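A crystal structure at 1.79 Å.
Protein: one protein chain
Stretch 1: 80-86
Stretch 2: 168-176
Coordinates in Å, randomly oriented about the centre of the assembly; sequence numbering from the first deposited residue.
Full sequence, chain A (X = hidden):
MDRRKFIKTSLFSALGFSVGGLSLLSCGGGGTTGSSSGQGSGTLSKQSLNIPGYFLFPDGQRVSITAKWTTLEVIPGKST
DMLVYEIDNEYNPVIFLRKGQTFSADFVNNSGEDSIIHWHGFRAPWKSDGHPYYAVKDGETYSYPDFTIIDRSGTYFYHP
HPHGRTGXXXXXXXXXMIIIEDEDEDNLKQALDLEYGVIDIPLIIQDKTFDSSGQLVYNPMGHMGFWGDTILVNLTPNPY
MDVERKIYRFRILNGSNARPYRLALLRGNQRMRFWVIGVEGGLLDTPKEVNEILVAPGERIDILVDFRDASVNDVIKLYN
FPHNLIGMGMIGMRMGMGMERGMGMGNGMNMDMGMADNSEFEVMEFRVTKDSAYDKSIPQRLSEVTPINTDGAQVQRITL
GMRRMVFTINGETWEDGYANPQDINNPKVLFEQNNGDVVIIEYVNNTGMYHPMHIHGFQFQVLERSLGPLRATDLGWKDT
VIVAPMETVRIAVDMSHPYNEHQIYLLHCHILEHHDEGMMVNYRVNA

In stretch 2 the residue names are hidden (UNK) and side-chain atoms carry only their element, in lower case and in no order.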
ATOM      1  N   THR A  80      23.695  -0.887  -7.115  1.00 31.50           N
ATOM      2  CA  THR A  80      22.488  -1.192  -7.868  1.00 28.84           C
ATOM      3  C   THR A  80      21.901   0.105  -8.398  1.00 35.14           C
ATOM      4  O   THR A  80      21.591   1.012  -7.619  1.00 25.57           O
ATOM      5  CB  THR A  80      21.468  -1.921  -6.995  1.00 24.76           C
ATOM      6  OG1 THR A  80      22.068  -3.102  -6.450  1.00 25.36           O
ATOM      7  CG2 THR A  80      20.244  -2.303  -7.821  1.00 25.15           C
ATOM      8  N   ASP A  81      21.759   0.192  -9.717  1.00 26.24           N
ATOM      9  CA  ASP A  81      21.130   1.351 -10.329  1.00 32.28           C
ATOM     10  C   ASP A  81      19.649   1.349  -9.982  1.00 24.07           C
ATOM     11  O   ASP A  81      18.931   0.400 -10.313  1.00 31.38           O
ATOM     12  CB  ASP A  81      21.331   1.332 -11.844  1.00 42.76           C
ATOM     13  CG  ASP A  81      22.777   1.583 -12.248  1.00 43.63           C
ATOM     14  OD1 ASP A  81      23.631   1.746 -11.353  1.00 59.45           O
ATOM     15  OD2 ASP A  81      23.058   1.618 -13.465  1.00 69.35           O
ATOM     16  N   MET A  82      19.193   2.401  -9.305  1.00 27.51           N
ATOM     17  CA  MET A  82      17.813   2.465  -8.849  1.00 22.15           C
ATOM     18  C   MET A  82      17.301   3.898  -8.921  1.00 31.68           C
ATOM     19  O   MET A  82      18.071   4.861  -8.995  1.00 31.71           O
ATOM     20  CB  MET A  82      17.666   1.937  -7.418  1.00 23.01           C
ATOM     21  CG  MET A  82      17.873   0.443  -7.282  1.00 28.95           C
ATOM     22  SD  MET A  82      17.523  -0.122  -5.614  1.00 38.83           S
ATOM     23  CE  MET A  82      15.767   0.206  -5.519  1.00 43.55           C
ATOM     24  N   LEU A  83      15.976   4.017  -8.893  1.00 30.08           N
ATOM     25  CA  LEU A  83      15.300   5.298  -8.768  1.00 20.84           C
ATOM     26  C   LEU A  83      14.975   5.564  -7.304  1.00 47.42           C
ATOM     27  O   LEU A  83      14.668   4.642  -6.544  1.00 29.22           O
ATOM     28  CB  LEU A  83      14.015   5.310  -9.600  1.00 26.24           C
ATOM     29  CG  LEU A  83      14.125   5.342 -11.130  1.00 24.55           C
ATOM     30  CD1 LEU A  83      12.817   4.902 -11.780  1.00 29.32           C
ATOM     31  CD2 LEU A  83      14.503   6.732 -11.606  1.00 21.27           C
ATOM     32  N   VAL A  84      15.059   6.830  -6.901  1.00 28.76           N
ATOM     33  CA  VAL A  84      14.694   7.227  -5.547  1.00 29.96           C
ATOM     34  C   VAL A  84      13.907   8.523  -5.616  1.00 20.50           C
ATOM     35  O   VAL A  84      14.095   9.344  -6.518  1.00 26.63           O
ATOM     36  CB  VAL A  84      15.919   7.405  -4.614  1.00 22.00           C
ATOM     37  CG1 VAL A  84      16.643   6.090  -4.415  1.00 24.10           C
ATOM     38  CG2 VAL A  84      16.867   8.466  -5.154  1.00 22.48           C
ATOM     39  N   TYR A  85      13.003   8.691  -4.661  1.00 29.63           N
ATOM     40  CA  TYR A  85      12.410   9.988  -4.376  1.00 27.10           C
ATOM     41  C   TYR A  85      13.329  10.709  -3.399  1.00 28.47           C
ATOM     42  O   TYR A  85      13.606  10.191  -2.310  1.00 24.57           O
ATOM     43  CB  TYR A  85      11.007   9.833  -3.786  1.00 32.38           C
ATOM     44  CG  TYR A  85       9.927   9.456  -4.781  1.00 30.11           C
ATOM     45  CD1 TYR A  85       9.744  10.181  -5.953  1.00 29.07           C
ATOM     46  CD2 TYR A  85       9.081   8.379  -4.540  1.00 24.65           C
ATOM     47  CE1 TYR A  85       8.747   9.840  -6.861  1.00 42.61           C
ATOM     48  CE2 TYR A  85       8.084   8.030  -5.438  1.00 47.91           C
ATOM     49  CZ  TYR A  85       7.921   8.762  -6.597  1.00 35.03           C
ATOM     50  OH  TYR A  85       6.931   8.413  -7.488  1.00 28.43           O
ATOM     51  N   GLU A  86      13.827  11.879  -3.791  1.00 34.37           N
ATOM     52  CA  GLU A  86      14.682  12.683  -2.926  1.00 26.93           C
ATOM     53  C   GLU A  86      13.854  13.794  -2.297  1.00 43.61           C
ATOM     54  O   GLU A  86      13.254  14.610  -3.006  1.00 34.54           O
ATOM     55  CB  GLU A  86      15.878  13.271  -3.676  1.00 30.63           C
ATOM     56  CG  GLU A  86      16.769  14.116  -2.763  1.00 34.34           C
ATOM     57  CD  GLU A  86      18.177  14.309  -3.296  1.00 45.30           C
ATOM     58  OE1 GLU A  86      18.444  13.917  -4.450  1.00 65.71           O
ATOM     59  OE2 GLU A  86      19.019  14.858  -2.553  1.00 75.01           O
ATOM     60  N   UNK A 168       7.406  -0.618 -13.683  1.00 27.35           N
ATOM     61  CA  UNK A 168       8.837  -0.392 -13.850  1.00 25.51           C
ATOM     62  C   UNK A 168       9.378   0.541 -12.773  1.00 31.38           C
ATOM     63  O   UNK A 168      10.384   0.239 -12.120  1.00 26.76           O
ATOM     64  c   UNK A 168       9.123   0.173 -15.244  1.00 29.58           C
ATOM     65  c   UNK A 168      10.586   0.493 -15.473  1.00 37.93           C
ATOM     66  c   UNK A 168      11.117   1.726 -15.107  1.00 28.39           C
ATOM     67  o   UNK A 168      14.607   1.374 -16.078  1.00 35.46           O
ATOM     68  c   UNK A 168      12.771  -0.151 -16.253  1.00 28.65           C
ATOM     69  c   UNK A 168      11.435  -0.438 -16.048  1.00 23.84           C
ATOM     70  c   UNK A 168      12.450   2.020 -15.303  1.00 34.38           C
ATOM     71  c   UNK A 168      13.275   1.079 -15.876  1.00 44.54           C
ATOM     72  N   UNK A 169       8.728   1.687 -12.579  1.00 33.79           N
ATOM     73  CA  UNK A 169       9.306   2.706 -11.709  1.00 35.69           C
ATOM     74  C   UNK A 169       9.217   2.308 -10.242  1.00 28.32           C
ATOM     75  O   UNK A 169      10.143   2.574  -9.466  1.00 26.03           O
ATOM     76  c   UNK A 169       8.916   4.621 -13.337  1.00 22.19           C
ATOM     77  c   UNK A 169       8.663   6.110 -13.412  1.00 44.31           C
ATOM     78  c   UNK A 169       8.631   4.053 -11.959  1.00 21.07           C
ATOM     79  n   UNK A 169       9.625   6.843 -13.960  1.00 35.75           N
ATOM     80  o   UNK A 169       7.623   6.599 -12.971  1.00 29.18           O
ATOM     81  N   UNK A 170       8.118   1.671  -9.836  1.00 21.05           N
ATOM     82  CA  UNK A 170       8.023   1.177  -8.466  1.00 23.35           C
ATOM     83  C   UNK A 170       9.100   0.133  -8.215  1.00 26.77           C
ATOM     84  O   UNK A 170       9.842   0.201  -7.227  1.00 24.21           O
ATOM     85  c   UNK A 170       6.618   0.616  -8.191  1.00 27.73           C
ATOM     86  c   UNK A 170       6.578  -0.080  -6.834  1.00 22.07           C
ATOM     87  c   UNK A 170       5.588   1.730  -8.252  1.00 22.31           C
ATOM     88  N   UNK A 171       9.223  -0.832  -9.129  1.00 22.04           N
ATOM     89  CA  UNK A 171      10.206  -1.895  -8.966  1.00 28.69           C
ATOM     90  C   UNK A 171      11.628  -1.353  -8.918  1.00 21.65           C
ATOM     91  O   UNK A 171      12.473  -1.899  -8.201  1.00 22.96           O
ATOM     92  c   UNK A 171      11.784  -6.110  -8.996  1.00 27.51           C
ATOM     93  c   UNK A 171      12.859  -6.163  -9.856  1.00 39.49           C
ATOM     94  c   UNK A 171      12.145  -4.117 -10.868  1.00 34.09           C
ATOM     95  c   UNK A 171      10.065  -2.911 -10.096  1.00 21.50           C
ATOM     96  c   UNK A 171      11.051  -4.051 -10.013  1.00 37.52           C
ATOM     97  c   UNK A 171      10.886  -5.066  -9.081  1.00 29.69           C
ATOM     98  c   UNK A 171      13.047  -5.168 -10.797  1.00 23.05           C
ATOM     99  o   UNK A 171      13.744  -7.215  -9.766  1.00 32.57           O
ATOM    100  N   UNK A 172      11.915  -0.286  -9.660  1.00 25.14           N
ATOM    101  CA  UNK A 172      13.271   0.246  -9.654  1.00 26.11           C
ATOM    102  C   UNK A 172      13.536   1.200  -8.495  1.00 30.29           C
ATOM    103  O   UNK A 172      14.678   1.647  -8.336  1.00 28.68           O
ATOM    104  c   UNK A 172      14.225  -0.055 -11.956  1.00 25.84           C
ATOM    105  o   UNK A 172      15.982  -2.801 -14.532  1.00 43.45           O
ATOM    106  c   UNK A 172      15.402  -1.896 -13.678  1.00 36.62           C
ATOM    107  c   UNK A 172      13.587   0.919 -10.995  1.00 25.54           C
ATOM    108  c   UNK A 172      14.033  -1.745 -13.669  1.00 26.26           C
ATOM    109  c   UNK A 172      13.450  -0.831 -12.809  1.00 28.38           C
ATOM    110  c   UNK A 172      15.599  -0.237 -11.975  1.00 29.43           C
ATOM    111  c   UNK A 172      16.191  -1.146 -12.833  1.00 43.32           C
ATOM    112  N   UNK A 173      12.533   1.515  -7.678  1.00 25.99           N
ATOM    113  CA  UNK A 173      12.834   2.166  -6.419  1.00 20.91           C
ATOM    114  C   UNK A 173      11.931   3.299  -5.975  1.00 38.45           C
ATOM    115  O   UNK A 173      12.069   3.783  -4.849  1.00 37.81           O
ATOM    116  N   UNK A 174      11.010   3.742  -6.827  1.00 24.37           N
ATOM    117  CA  UNK A 174      10.112   4.835  -6.456  1.00 20.86           C
ATOM    118  C   UNK A 174       8.978   4.254  -5.620  1.00 30.22           C
ATOM    119  O   UNK A 174       7.960   3.796  -6.139  1.00 39.15           O
ATOM    120  c   UNK A 174      10.660   6.245  -8.550  1.00 20.83           C
ATOM    121  c   UNK A 174      11.539   7.142  -7.688  1.00 22.40           C
ATOM    122  c   UNK A 174      10.021   7.026  -9.700  1.00 21.00           C
ATOM    123  c   UNK A 174       9.597   5.564  -7.690  1.00 20.55           C
ATOM    124  N   UNK A 175       9.173   4.258  -4.301  1.00 28.00           N
ATOM    125  CA  UNK A 175       8.178   3.773  -3.354  1.00 33.06           C
ATOM    126  C   UNK A 175       8.543   4.286  -1.971  1.00 29.77           C
ATOM    127  O   UNK A 175       9.710   4.236  -1.571  1.00 27.81           O
ATOM    128  c   UNK A 175       8.089   2.238  -3.341  1.00 19.25           C
ATOM    129  N   UNK A 176       7.542   4.773  -1.248  1.00 22.06           N
ATOM    130  CA  UNK A 176       7.768   5.282   0.090  1.00 24.66           C
ATOM    131  C   UNK A 176       6.508   5.184   0.918  1.00 20.85           C
ATOM    132  O   UNK A 176       5.395   5.066   0.392  1.00 24.22           O
TER

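Position 168 carries one carbon leading into a six-carbon ring that bears a single oxygen, which is tyrosine. Tyr168 makes no contact with the strand 80-86, although its backbone O accepts a helical bond from N of position 172 at 2.9 Å. Position 169 has a chain of three carbons, the third holding one oxygen and one nitrogen. Its CA lies 4.1 Å from Leu83 CD1. Shape alone would also allow glutamate, but the terminal pair is one O and one N, so the residue is glutamine; both terminal atoms of Gln169 are hydrogen-bonded elsewhere in the structure.

At 170 a single carbon carries two more, the fork of a valine, and Val170 points away from the strand. Position 171 again shows one carbon, a six-carbon ring and an oxygen; this is Tyr171, also directed away.

Position 172 repeats that pattern, but here the side chain meets the strand: its CB is 4.1 Å from Leu83 CD1, and the ring presents its edge to Asp81 O. The residue is tyrosine, and Tyr172 CD2 approaches Asp81 O to 3.8 Å.

Position 173 has no side-chain atoms and is therefore glycine. Its phi of 139° and psi of -8° would jam a CB against the preceding carbonyl, and an ideal CB would also fall 2.0 Å from Leu83 O. Without one, Gly173 CA comes within 3.1 Å of Leu83 O in a CA-H...O contact. Gly173 closes the helix in a Schellman motif: its N bonds to Val170 O at 3.0 Å, and N of position 174 to Gln169 O at 3.0 Å. A weak bond from Gly173 N to Gln169 O, at 3.2 Å, accompanies them.

Position 174 bears four carbons forked at the second, with CB 3.7 Å from Tyr85 CE2. This is leucine. Leu174 CD2 sits 3.8 Å from the centroid of the Tyr85 ring, almost on its normal, in a CH-pi contact, and 3.6 Å from Leu83 CB. The single carbon at 175 identifies alanine; Ala175 directs it away from the strand. Position 176 has none, and Gly176 makes no contact.

The contact turns on the helix terminus, where the strand runs past at a steep angle. Leu83 N donates to Tyr172 O (2.8 Å, 155°), the one hydrogen bond between the stretches, fixing the strand against the turn. The bare CA of Gly173 permits close backbone approach, while Leu83 points toward the helix and packs its side chain against Tyr172 and Leu174. The methyl of Leu174 over the Tyr85 face extends this apolar packing along the strand.

Stretch 2, residues 168-176: YQVYYGLAG
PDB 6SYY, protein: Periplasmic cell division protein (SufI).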